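Side-chain contacts in putative hexulose 6 phosphate synthase (Salmonella typhimurium, PDB 3F4W), which is of unconfirmed function but belongs to the orotidine 5'-phosphate decarboxylase/HUMPS family and folds as a TIM barrel: residues Asp27-Gly32 against Lys45-Lys50; Val108-Val113 against Arg121-Ala126; Ile151-Val156 against Ala160-Ala165; Ser188-Ala193 against Gly198-Ile203. One frame throughout, in Å; residues are numbered along the deposited sequence.

Contact 1. Residues Asp27-Gly32 against Lys45-Lys50; sequences DIIEVG and KAIKEK
Two isoleucines, Ile29 on the strand and Ile47 on the helix, set their first torsions alike: in each, CG1 lies anti to the carbonyl carbon (chi1 -53° in Ile29, -71° in Ile47), which leaves the CG2 branch anti to the backbone N. With this choice the two CG2 methyls face one another, Ile29 CG2 to Ile47 CG2 4.0 Å. The extended end of the strand residue comes to the same methyl, Ile29 CD1 lying 4.0 Å from Ile47 CG2, so that Ile47 CG2 is touched by both branch ends of Ile29. The other limb of Ile47 runs on to Val31: its chi2 is near 170°, and the stretched chain carries Ile47 CD1 to within 3.8 Å of Val31 CG2. Ile47 therefore spans two strand residues that point the same way, one with its short branch and one with its long branch, and the side chains meet at a slant.

In the TIM barrel this is the packing of an outer helix, 42-50, on the inner strand 28-31, which lies between strands 2-7 and 55-62. Ile29 and Val31 turn their CB atoms toward the helix, whereas Glu30 between them points away from it and bonds through OE1 to Gln4 NE2 of the first strand. All three touching residues are buried and the contact is wholly apolar, with no hydrogen bond across it. Tyr51 and Lys54 also lie against Ile29, and Ala43 and Ile44 against Val31.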
loop_
_atom_site.group_PDB
_atom_site.type_symbol
_atom_site.label_atom_id
_atom_site.label_comp_id
_atom_site.label_asym_id
_atom_site.label_seq_id
_atom_site.Cartn_x
_atom_site.Cartn_y
_atom_site.Cartn_z
ATOM N N ASP A 27 -5.773 -16.996 15.955
ATOM C CA ASP A 27 -6.904 -17.300 15.077
ATOM C C ASP A 27 -6.649 -16.875 13.632
ATOM O O ASP A 27 -7.030 -17.572 12.694
ATOM C CB ASP A 27 -8.170 -16.607 15.578
ATOM C CG ASP A 27 -8.571 -17.061 16.962
ATOM O OD1 ASP A 27 -9.009 -18.227 17.100
ATOM O OD2 ASP A 27 -8.446 -16.251 17.909
ATOM N N ILE A 28 -6.024 -15.718 13.458
ATOM C CA ILE A 28 -5.736 -15.205 12.123
ATOM C C ILE A 28 -4.263 -14.850 11.986
ATOM O O ILE A 28 -3.731 -14.072 12.772
ATOM C CB ILE A 28 -6.564 -13.945 11.813
ATOM C CG1 ILE A 28 -8.061 -14.243 11.926
ATOM C CG2 ILE A 28 -6.218 -13.419 10.426
ATOM C CD1 ILE A 28 -8.946 -13.009 11.820
ATOM N N ILE A 29 -3.603 -15.433 10.994
ATOM C CA ILE A 29 -2.215 -15.105 10.719
ATOM C C ILE A 29 -2.178 -13.976 9.699
ATOM O O ILE A 29 -2.695 -14.113 8.589
ATOM C CB ILE A 29 -1.447 -16.322 10.169
ATOM C CG1 ILE A 29 -1.611 -17.519 11.109
ATOM C CG2 ILE A 29 0.023 -15.974 9.954
ATOM C CD1 ILE A 29 -0.877 -18.765 10.651
ATOM N N GLU A 30 -1.586 -12.851 10.077
ATOM C CA GLU A 30 -1.501 -11.720 9.168
ATOM C C GLU A 30 -0.122 -11.625 8.520
ATOM O O GLU A 30 0.893 -11.520 9.204
ATOM C CB GLU A 30 -1.822 -10.406 9.887
ATOM C CG GLU A 30 -1.521 -9.171 9.042
ATOM C CD GLU A 30 -1.655 -7.869 9.812
ATOM O OE1 GLU A 30 -2.436 -7.820 10.783
ATOM O OE2 GLU A 30 -0.975 -6.889 9.438
ATOM N N VAL A 31 -0.088 -11.671 7.195
ATOM C CA VAL A 31 1.138 -11.344 6.484
ATOM C C VAL A 31 1.201 -9.824 6.353
ATOM O O VAL A 31 0.466 -9.234 5.560
ATOM C CB VAL A 31 1.189 -12.020 5.103
ATOM C CG1 VAL A 31 2.439 -11.596 4.340
ATOM C CG2 VAL A 31 1.143 -13.531 5.264
ATOM N N GLY A 32 2.062 -9.199 7.153
ATOM C CA GLY A 32 2.191 -7.750 7.177
ATOM C C GLY A 32 2.654 -7.150 5.862
ATOM O O GLY A 32 3.189 -7.852 5.004
ATOM N N LYS A 45 1.114 -18.191 0.165
ATOM C CA LYS A 45 1.039 -19.579 -0.270
ATOM C C LYS A 45 1.698 -20.514 0.740
ATOM O O LYS A 45 1.123 -21.530 1.129
ATOM C CB LYS A 45 1.702 -19.741 -1.638
ATOM C CG LYS A 45 1.037 -18.942 -2.750
ATOM C CD LYS A 45 1.811 -19.054 -4.057
ATOM C CE LYS A 45 0.988 -18.552 -5.236
ATOM N NZ LYS A 45 1.767 -18.553 -6.508
ATOM N N ALA A 46 2.906 -20.153 1.164
ATOM C CA ALA A 46 3.686 -20.979 2.078
ATOM C C ALA A 46 3.017 -21.124 3.442
ATOM O O ALA A 46 2.961 -22.216 4.003
ATOM C CB ALA A 46 5.087 -20.406 2.235
ATOM N N ILE A 47 2.518 -20.019 3.977
ATOM C CA ILE A 47 1.887 -20.042 5.293
ATOM C C ILE A 47 0.560 -20.800 5.268
ATOM O O ILE A 47 0.279 -21.601 6.159
ATOM C CB ILE A 47 1.688 -18.619 5.841
ATOM C CG1 ILE A 47 3.042 -18.016 6.225
ATOM C CG2 ILE A 47 0.748 -18.623 7.037
ATOM C CD1 ILE A 47 2.982 -16.541 6.557
ATOM N N LYS A 48 -0.246 -20.555 4.239
ATOM C CA LYS A 48 -1.546 -21.205 4.122
ATOM C C LYS A 48 -1.363 -22.701 3.897
ATOM O O LYS A 48 -2.206 -23.508 4.291
ATOM C CB LYS A 48 -2.368 -20.586 2.986
ATOM C CG LYS A 48 -3.809 -21.062 2.926
ATOM C CD LYS A 48 -4.613 -20.605 4.135
ATOM C CE LYS A 48 -6.028 -21.170 4.090
ATOM N NZ LYS A 48 -6.859 -20.694 5.228
ATOM N N GLU A 49 -0.249 -23.063 3.269
ATOM C CA GLU A 49 0.083 -24.462 3.031
ATOM C C GLU A 49 0.472 -25.168 4.327
ATOM O O GLU A 49 0.065 -26.305 4.573
ATOM C CB GLU A 49 1.222 -24.568 2.015
ATOM C CG GLU A 49 1.717 -25.981 1.758
ATOM C CD GLU A 49 2.756 -26.040 0.647
ATOM O OE1 GLU A 49 3.717 -25.242 0.684
ATOM O OE2 GLU A 49 2.609 -26.885 -0.261
ATOM N N LYS A 50 1.259 -24.492 5.156
ATOM C CA LYS A 50 1.729 -25.088 6.401
ATOM C C LYS A 50 0.626 -25.138 7.457
ATOM O O LYS A 50 0.535 -26.094 8.224
ATOM C CB LYS A 50 2.950 -24.337 6.941
ATOM C CG LYS A 50 3.666 -25.074 8.062
ATOM C CD LYS A 50 4.857 -24.299 8.583
ATOM C CE LYS A 50 5.561 -25.073 9.687
ATOM N NZ LYS A 50 6.558 -24.238 10.411
#

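Contact 2. Residues Val108-Val113 against Arg121-Ala126; sequences VDMICV and RLLEEA
Leu123 presents one methyl, CD1, to both Val108 and Met110. Its CG stands beside the backbone N, and a chi2 of 179° puts CD1 at the far end of the chain. Met110 folds instead of extending: chi1, chi2 and chi3 are all near -60°, and this curl turns the thioether to meet the leucine tip to tip, Met110 SD to Leu123 CD1 3.8 Å. Met110 CE is almost as near, 4.0 Å from Leu123 CD1. Val108 comes at a slant and offers its CG1 branch, placing Val108 CG1 3.9 Å from the same Leu123 CD1.

These residues belong to the beta-alpha-beta unit of strand 105-109, helix 116-126 and strand 130-134 in the barrel, and the contact packs the helix on the strand that precedes it. At the end of the strand, Asp109 OD2 accepts from Ile111 N at 2.9 Å in an Asx turn; the donor meets the anti side of the carboxylate, 29° out of its plane. A type II turn from Met110 to Val113 overlaps it, and Ile111 and Cys112 pack on Met63 of the second subunit. Ile92 and Ala128 also touch Leu123.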
loop_
_atom_site.group_PDB
_atom_site.type_symbol
_atom_site.label_atom_id
_atom_site.label_comp_id
_atom_site.label_asym_id
_atom_site.label_seq_id
_atom_site.Cartn_x
_atom_site.Cartn_y
_atom_site.Cartn_z
ATOM N N VAL A 108 -11.498 -3.250 5.709
ATOM C CA VAL A 108 -11.149 -1.865 5.417
ATOM C C VAL A 108 -10.341 -1.297 6.578
ATOM O O VAL A 108 -10.857 -1.138 7.683
ATOM C CB VAL A 108 -12.391 -0.989 5.179
ATOM C CG1 VAL A 108 -11.970 0.407 4.728
ATOM C CG2 VAL A 108 -13.304 -1.624 4.148
ATOM N N ASP A 109 -9.065 -1.019 6.326
ATOM C CA ASP A 109 -8.175 -0.481 7.348
ATOM C C ASP A 109 -8.330 1.028 7.408
ATOM O O ASP A 109 -8.023 1.732 6.446
ATOM C CB ASP A 109 -6.725 -0.861 7.041
ATOM C CG ASP A 109 -5.753 -0.400 8.116
ATOM O OD1 ASP A 109 -4.659 -0.987 8.210
ATOM O OD2 ASP A 109 -6.066 0.545 8.864
ATOM N N MET A 110 -8.800 1.519 8.550
ATOM C CA MET A 110 -9.176 2.919 8.697
ATOM C C MET A 110 -8.029 3.802 9.162
ATOM O O MET A 110 -8.254 4.904 9.658
ATOM C CB MET A 110 -10.342 3.036 9.681
ATOM C CG MET A 110 -11.539 2.200 9.289
ATOM S SD MET A 110 -12.299 2.813 7.781
ATOM C CE MET A 110 -12.995 4.345 8.379
ATOM N N ILE A 111 -6.802 3.325 9.003
ATOM C CA ILE A 111 -5.643 4.112 9.406
ATOM C C ILE A 111 -5.638 5.481 8.715
ATOM O O ILE A 111 -5.893 5.584 7.516
ATOM C CB ILE A 111 -4.320 3.352 9.144
ATOM C CG1 ILE A 111 -3.118 4.178 9.613
ATOM C CG2 ILE A 111 -4.183 2.980 7.670
ATOM C CD1 ILE A 111 -1.790 3.492 9.375
ATOM N N CYS A 112 -5.380 6.529 9.494
ATOM C CA CYS A 112 -5.280 7.899 8.977
ATOM C C CYS A 112 -6.573 8.501 8.438
ATOM O O CYS A 112 -6.538 9.528 7.770
ATOM C CB CYS A 112 -4.199 7.990 7.903
ATOM S SG CYS A 112 -2.540 7.900 8.559
ATOM N N VAL A 113 -7.711 7.871 8.706
ATOM C CA VAL A 113 -8.984 8.451 8.295
ATOM C C VAL A 113 -9.298 9.662 9.176
ATOM O O VAL A 113 -9.347 9.554 10.402
ATOM C CB VAL A 113 -10.129 7.422 8.353
ATOM C CG1 VAL A 113 -11.482 8.117 8.290
ATOM C CG2 VAL A 113 -9.988 6.416 7.220
ATOM N N ARG A 121 -20.027 5.817 7.874
ATOM C CA ARG A 121 -21.373 5.835 7.309
ATOM C C ARG A 121 -21.301 5.574 5.813
ATOM O O ARG A 121 -22.065 4.781 5.264
ATOM C CB ARG A 121 -22.061 7.182 7.546
ATOM C CG ARG A 121 -22.188 7.609 8.996
ATOM C CD ARG A 121 -22.925 8.950 9.098
ATOM N NE ARG A 121 -22.677 9.613 10.375
ATOM C CZ ARG A 121 -21.962 10.725 10.514
ATOM N NH1 ARG A 121 -21.432 11.317 9.453
ATOM N NH2 ARG A 121 -21.786 11.252 11.714
ATOM N N LEU A 122 -20.369 6.256 5.161
ATOM C CA LEU A 122 -20.206 6.159 3.722
ATOM C C LEU A 122 -19.830 4.739 3.304
ATOM O O LEU A 122 -20.388 4.195 2.352
ATOM C CB LEU A 122 -19.141 7.154 3.259
ATOM C CG LEU A 122 -19.035 7.458 1.768
ATOM C CD1 LEU A 122 -18.248 8.741 1.540
ATOM C CD2 LEU A 122 -18.378 6.306 1.062
ATOM N N LEU A 123 -18.885 4.143 4.022
ATOM C CA LEU A 123 -18.355 2.837 3.643
ATOM C C LEU A 123 -19.358 1.715 3.868
ATOM O O LEU A 123 -19.475 0.798 3.052
ATOM C CB LEU A 123 -17.056 2.545 4.392
ATOM C CG LEU A 123 -15.928 3.530 4.088
ATOM C CD1 LEU A 123 -14.685 3.187 4.893
ATOM C CD2 LEU A 123 -15.628 3.564 2.591
ATOM N N GLU A 124 -20.085 1.789 4.976
ATOM C CA GLU A 124 -21.088 0.777 5.274
ATOM C C GLU A 124 -22.208 0.783 4.242
ATOM O O GLU A 124 -22.655 -0.271 3.795
ATOM C CB GLU A 124 -21.657 0.970 6.679
ATOM C CG GLU A 124 -20.719 0.507 7.779
ATOM C CD GLU A 124 -21.447 0.206 9.072
ATOM O OE1 GLU A 124 -21.750 -0.982 9.324
ATOM O OE2 GLU A 124 -21.728 1.157 9.829
ATOM N N GLU A 125 -22.662 1.971 3.860
ATOM C CA GLU A 125 -23.729 2.059 2.872
ATOM C C GLU A 125 -23.208 1.679 1.487
ATOM O O GLU A 125 -23.986 1.400 0.575
ATOM C CB GLU A 125 -24.371 3.449 2.873
ATOM C CG GLU A 125 -23.462 4.563 2.407
ATOM C CD GLU A 125 -24.096 5.937 2.566
ATOM O OE1 GLU A 125 -24.737 6.180 3.616
ATOM O OE2 GLU A 125 -23.951 6.773 1.645
ATOM N N ALA A 126 -21.886 1.647 1.343
ATOM C CA ALA A 126 -21.260 1.235 0.088
ATOM C C ALA A 126 -21.020 -0.273 0.041
ATOM O O ALA A 126 -20.668 -0.819 -1.006
ATOM C CB ALA A 126 -19.955 1.991 -0.136
#

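Contact 3. Residues Ile151-Val156 against Ala160-Ala165; sequences ITMLKV and ARIAVA
Met153 and Ile162 make the closest apolar contact between helix 147-156 and strand 161-165, with Met153 CG 3.6 Å from Ile162 CD1. The same methyl also touches the sulfur, Met153 SD to Ile162 CD1 3.7 Å, and the second branch, Ile162 CG2, stands 4.0 Å from Met153 CG. Both chains are bent: Met153 turns at chi2 (66°) and chi3, and Ile162 takes the less common chi2 of -63°, which sets CD1 against both CG and SD of Met153. Leu154 adds a looser touch, its CD2 lying 4.3 Å from Ile162 CG1; its CB does not point at the strand, but the end of its chain comes nearer.

No hydrogen bond joins the two segments. Polar links lead elsewhere: Ile162 N donates to Asp182 OD2, and Ala160 N, just before the strand, to Glu124 OE1.

In this TIM barrel, the helix reaches the strand after a short connection through 157-159. Strand 161-165 lies between strands 130-134 and 183-186. On the outer layer, Met153 and Val156 also touch Val120 of helix 116-126, while Leu154 packs on Leu179.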
loop_
_atom_site.group_PDB
_atom_site.type_symbol
_atom_site.label_atom_id
_atom_site.label_comp_id
_atom_site.label_asym_id
_atom_site.label_seq_id
_atom_site.Cartn_x
_atom_site.Cartn_y
_atom_site.Cartn_z
ATOM N N ILE A 151 -13.476 3.682 20.206
ATOM C CA ILE A 151 -14.664 4.183 20.890
ATOM C C ILE A 151 -15.634 4.835 19.909
ATOM O O ILE A 151 -16.829 4.546 19.916
ATOM C CB ILE A 151 -14.291 5.191 21.991
ATOM C CG1 ILE A 151 -13.505 4.492 23.101
ATOM C CG2 ILE A 151 -15.540 5.868 22.543
ATOM C CD1 ILE A 151 -12.932 5.440 24.130
ATOM N N THR A 152 -15.119 5.711 19.055
ATOM C CA THR A 152 -15.952 6.336 18.037
ATOM C C THR A 152 -16.515 5.300 17.071
ATOM O O THR A 152 -17.705 5.312 16.756
ATOM C CB THR A 152 -15.179 7.396 17.248
ATOM O OG1 THR A 152 -14.790 8.449 18.136
ATOM C CG2 THR A 152 -16.046 7.969 16.137
ATOM N N MET A 153 -15.657 4.399 16.605
ATOM C CA MET A 153 -16.091 3.351 15.693
ATOM C C MET A 153 -17.280 2.572 16.255
ATOM O O MET A 153 -18.275 2.360 15.566
ATOM C CB MET A 153 -14.938 2.393 15.377
ATOM C CG MET A 153 -15.366 1.192 14.558
ATOM S SD MET A 153 -15.896 1.656 12.900
ATOM C CE MET A 153 -14.309 1.828 12.085
ATOM N N LEU A 154 -17.172 2.149 17.510
ATOM C CA LEU A 154 -18.221 1.347 18.135
ATOM C C LEU A 154 -19.538 2.107 18.304
ATOM O O LEU A 154 -20.614 1.505 18.325
ATOM C CB LEU A 154 -17.742 0.795 19.481
ATOM C CG LEU A 154 -16.632 -0.248 19.374
ATOM C CD1 LEU A 154 -16.127 -0.671 20.747
ATOM C CD2 LEU A 154 -17.123 -1.446 18.579
ATOM N N LYS A 155 -19.451 3.428 18.415
ATOM C CA LYS A 155 -20.644 4.255 18.548
ATOM C C LYS A 155 -21.321 4.490 17.198
ATOM O O LYS A 155 -22.544 4.598 17.120
ATOM C CB LYS A 155 -20.297 5.595 19.197
ATOM C CG LYS A 155 -19.661 5.474 20.570
ATOM C CD LYS A 155 -19.220 6.834 21.091
ATOM C CE LYS A 155 -20.398 7.634 21.617
ATOM N NZ LYS A 155 -20.879 7.094 22.913
ATOM N N VAL A 156 -20.524 4.559 16.135
ATOM C CA VAL A 156 -21.046 4.912 14.817
ATOM C C VAL A 156 -21.421 3.704 13.962
ATOM O O VAL A 156 -22.387 3.760 13.205
ATOM C CB VAL A 156 -20.055 5.792 14.027
ATOM C CG1 VAL A 156 -20.631 6.138 12.663
ATOM C CG2 VAL A 156 -19.725 7.052 14.810
ATOM N N ALA A 160 -21.120 -3.397 10.669
ATOM C CA ALA A 160 -19.753 -3.837 10.409
ATOM C C ALA A 160 -19.133 -4.637 11.554
ATOM O O ALA A 160 -19.274 -4.289 12.724
ATOM C CB ALA A 160 -18.867 -2.642 10.057
ATOM N N ARG A 161 -18.459 -5.724 11.191
ATOM C CA ARG A 161 -17.564 -6.432 12.094
ATOM C C ARG A 161 -16.392 -5.485 12.331
ATOM O O ARG A 161 -16.023 -4.728 11.433
ATOM C CB ARG A 161 -17.090 -7.716 11.417
ATOM C CG ARG A 161 -16.406 -8.726 12.317
ATOM C CD ARG A 161 -15.969 -9.953 11.512
ATOM N NE ARG A 161 -15.267 -10.928 12.343
ATOM C CZ ARG A 161 -14.528 -11.927 11.870
ATOM N NH1 ARG A 161 -14.377 -12.098 10.561
ATOM N NH2 ARG A 161 -13.932 -12.757 12.713
ATOM N N ILE A 162 -15.814 -5.503 13.529
ATOM C CA ILE A 162 -14.785 -4.521 13.875
ATOM C C ILE A 162 -13.494 -5.156 14.377
ATOM O O ILE A 162 -13.517 -6.030 15.242
ATOM C CB ILE A 162 -15.280 -3.534 14.953
ATOM C CG1 ILE A 162 -16.569 -2.839 14.503
ATOM C CG2 ILE A 162 -14.196 -2.511 15.281
ATOM C CD1 ILE A 162 -16.414 -1.988 13.258
ATOM N N ALA A 163 -12.370 -4.696 13.833
ATOM C CA ALA A 163 -11.053 -5.099 14.308
ATOM C C ALA A 163 -10.319 -3.888 14.870
ATOM O O ALA A 163 -10.656 -2.747 14.554
ATOM C CB ALA A 163 -10.246 -5.741 13.180
ATOM N N VAL A 164 -9.325 -4.132 15.718
ATOM C CA VAL A 164 -8.529 -3.040 16.265
ATOM C C VAL A 164 -7.046 -3.403 16.372
ATOM O O VAL A 164 -6.685 -4.492 16.825
ATOM C CB VAL A 164 -9.079 -2.543 17.628
ATOM C CG1 VAL A 164 -9.095 -3.668 18.649
ATOM C CG2 VAL A 164 -8.266 -1.359 18.130
ATOM N N ALA A 165 -6.196 -2.476 15.934
ATOM C CA ALA A 165 -4.756 -2.667 15.952
ATOM C C ALA A 165 -4.065 -1.373 16.355
ATOM O O ALA A 165 -4.527 -0.280 16.016
ATOM C CB ALA A 165 -4.268 -3.109 14.577
#

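Contact 4. Residues Ser188-Ala193 against Gly198-Ile203; sequences SAITHA and GEARKI
Ile190 packs against Glu199, Ala200 and Ile203 where two helices, 188-191 and 196-209, meet after strand 183-186, the last of the TIM barrel. The tight part gathers Ala189 and Ile190 around Glu199. Ile190 CG1 lies 3.7 Å from Glu199 CG, and the end methyl, Ile190 CD1, reaches the helix backbone at Ala200 CA, 4.1 Å away. Ile203 CD1 meets Ile190 CG1, also at 4.1 Å, as the two side chains cross at an angle. Phe18 of helix 12-22 and Leu5 of strand 2-7 also touch Ile190.

The looser side is partly exposed. There Ala193 CB lies 4.0 Å from Glu199 CB, and Lys202 NZ makes a long salt bridge of 3.6 Å with Glu199 OE2 within the second helix. The polar end of Glu199 is bonded outside the contact, where Ser170 OG meets the same OE2. Ser188 N, at the start of the first helix, bonds to a malonate ion, probably from the crystallisation liquor.

Back in the tight part, the bend of Glu199 at chi2 (69°) turns the carboxylate aside, past the Ala189 carbonyl: Glu199 CG stands 3.3 Å from Ala189 O, and Glu199 OE1 3.6 Å from Ala189 CB.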
loop_
_atom_site.group_PDB
_atom_site.type_symbol
_atom_site.label_atom_id
_atom_site.label_comp_id
_atom_site.label_asym_id
_atom_site.label_seq_id
_atom_site.Cartn_x
_atom_site.Cartn_y
_atom_site.Cartn_z
ATOM N N SER A 188 3.927 -6.535 17.362
ATOM C CA SER A 188 5.189 -6.355 18.074
ATOM C C SER A 188 5.218 -6.957 19.479
ATOM O O SER A 188 6.229 -7.521 19.896
ATOM C CB SER A 188 5.547 -4.867 18.140
ATOM O OG SER A 188 6.777 -4.668 18.814
ATOM N N ALA A 189 4.121 -6.825 20.217
ATOM C CA ALA A 189 4.065 -7.342 21.582
ATOM C C ALA A 189 4.440 -8.818 21.616
ATOM O O ALA A 189 5.051 -9.296 22.575
ATOM C CB ALA A 189 2.684 -7.125 22.185
ATOM N N ILE A 190 4.078 -9.537 20.558
ATOM C CA ILE A 190 4.359 -10.966 20.464
ATOM C C ILE A 190 5.647 -11.279 19.699
ATOM O O ILE A 190 6.460 -12.091 20.145
ATOM C CB ILE A 190 3.173 -11.726 19.819
ATOM C CG1 ILE A 190 1.967 -11.728 20.768
ATOM C CG2 ILE A 190 3.582 -13.145 19.457
ATOM C CD1 ILE A 190 0.668 -12.178 20.126
ATOM N N THR A 191 5.840 -10.639 18.550
ATOM C CA THR A 191 6.995 -10.957 17.712
ATOM C C THR A 191 8.323 -10.546 18.350
ATOM O O THR A 191 9.354 -11.170 18.105
ATOM C CB THR A 191 6.871 -10.359 16.295
ATOM O OG1 THR A 191 6.695 -8.942 16.385
ATOM C CG2 THR A 191 5.683 -10.970 15.565
ATOM N N HIS A 192 8.292 -9.510 19.182
ATOM C CA HIS A 192 9.500 -9.051 19.862
ATOM C C HIS A 192 9.541 -9.503 21.317
ATOM O O HIS A 192 10.374 -9.039 22.097
ATOM C CB HIS A 192 9.614 -7.527 19.798
ATOM C CG HIS A 192 9.892 -6.996 18.426
ATOM N ND1 HIS A 192 10.982 -7.394 17.681
ATOM C CD2 HIS A 192 9.232 -6.087 17.671
ATOM C CE1 HIS A 192 10.973 -6.761 16.521
ATOM N NE2 HIS A 192 9.922 -5.961 16.490
ATOM N N ALA A 193 8.637 -10.405 21.683
ATOM C CA ALA A 193 8.582 -10.906 23.048
ATOM C C ALA A 193 9.748 -11.844 23.324
ATOM O O ALA A 193 10.144 -12.627 22.460
ATOM C CB ALA A 193 7.266 -11.617 23.300
ATOM N N GLY A 198 4.357 -17.257 25.684
ATOM C CA GLY A 198 3.798 -16.724 26.912
ATOM C C GLY A 198 2.948 -15.494 26.659
ATOM O O GLY A 198 1.836 -15.388 27.170
ATOM N N GLU A 199 3.470 -14.563 25.866
ATOM C CA GLU A 199 2.731 -13.352 25.531
ATOM C C GLU A 199 1.472 -13.692 24.743
ATOM O O GLU A 199 0.412 -13.112 24.975
ATOM C CB GLU A 199 3.607 -12.374 24.741
ATOM C CG GLU A 199 2.881 -11.106 24.286
ATOM C CD GLU A 199 2.506 -10.187 25.440
ATOM O OE1 GLU A 199 2.106 -9.028 25.182
ATOM O OE2 GLU A 199 2.618 -10.620 26.609
ATOM N N ALA A 200 1.590 -14.638 23.819
ATOM C CA ALA A 200 0.444 -15.068 23.025
ATOM C C ALA A 200 -0.617 -15.695 23.920
ATOM O O ALA A 200 -1.812 -15.456 23.744
ATOM C CB ALA A 200 0.882 -16.049 21.944
ATOM N N ARG A 201 -0.174 -16.490 24.888
ATOM C CA ARG A 201 -1.090 -17.117 25.833
ATOM C C ARG A 201 -1.865 -16.086 26.650
ATOM O O ARG A 201 -3.079 -16.192 26.798
ATOM C CB ARG A 201 -0.344 -18.053 26.782
ATOM C CG ARG A 201 -1.270 -18.772 27.748
ATOM C CD ARG A 201 -0.532 -19.287 28.970
ATOM N NE ARG A 201 -0.270 -18.237 29.951
ATOM C CZ ARG A 201 0.945 -17.828 30.305
ATOM N NH1 ARG A 201 2.023 -18.381 29.761
ATOM N NH2 ARG A 201 1.081 -16.869 31.212
ATOM N N LYS A 202 -1.153 -15.097 27.183
ATOM C CA LYS A 202 -1.766 -14.105 28.066
ATOM C C LYS A 202 -2.777 -13.221 27.339
ATOM O O LYS A 202 -3.780 -12.799 27.922
ATOM C CB LYS A 202 -0.697 -13.247 28.744
ATOM C CG LYS A 202 0.339 -14.062 29.498
ATOM C CD LYS A 202 0.824 -13.348 30.748
ATOM C CE LYS A 202 1.601 -12.089 30.411
ATOM N NZ LYS A 202 2.893 -12.409 29.749
ATOM N N ILE A 203 -2.515 -12.947 26.066
ATOM C CA ILE A 203 -3.419 -12.121 25.274
ATOM C C ILE A 203 -4.662 -12.916 24.885
ATOM O O ILE A 203 -5.787 -12.453 25.067
ATOM C CB ILE A 203 -2.710 -11.543 24.024
ATOM C CG1 ILE A 203 -1.656 -10.518 24.450
ATOM C CG2 ILE A 203 -3.714 -10.900 23.070
ATOM C CD1 ILE A 203 -0.722 -10.098 23.337
#

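Contacts 1, 2 and 3 each pack an outer helix on a strand of the same barrel sheet; contact 4 joins two helices that follow the last strand. All touching residues of contacts 1 and 2 are buried, whereas contact 3 has Leu154 at a partly exposed margin. Contact 4, with Ala189 and Ala193 partly exposed, lies farthest from the chain's centre, about 16 Å between centres. The first three are apolar across the interface, with thioethers in contacts 2 and 3 but only branched aliphatic groups in contact 1; contact 4 adds a carboxylate. Contacts 2 and 3 are neighbours, joined by Met110 against Met153 and by the Glu124-Ala160 hydrogen bond. Contact 1 lies across the chain's centre from both.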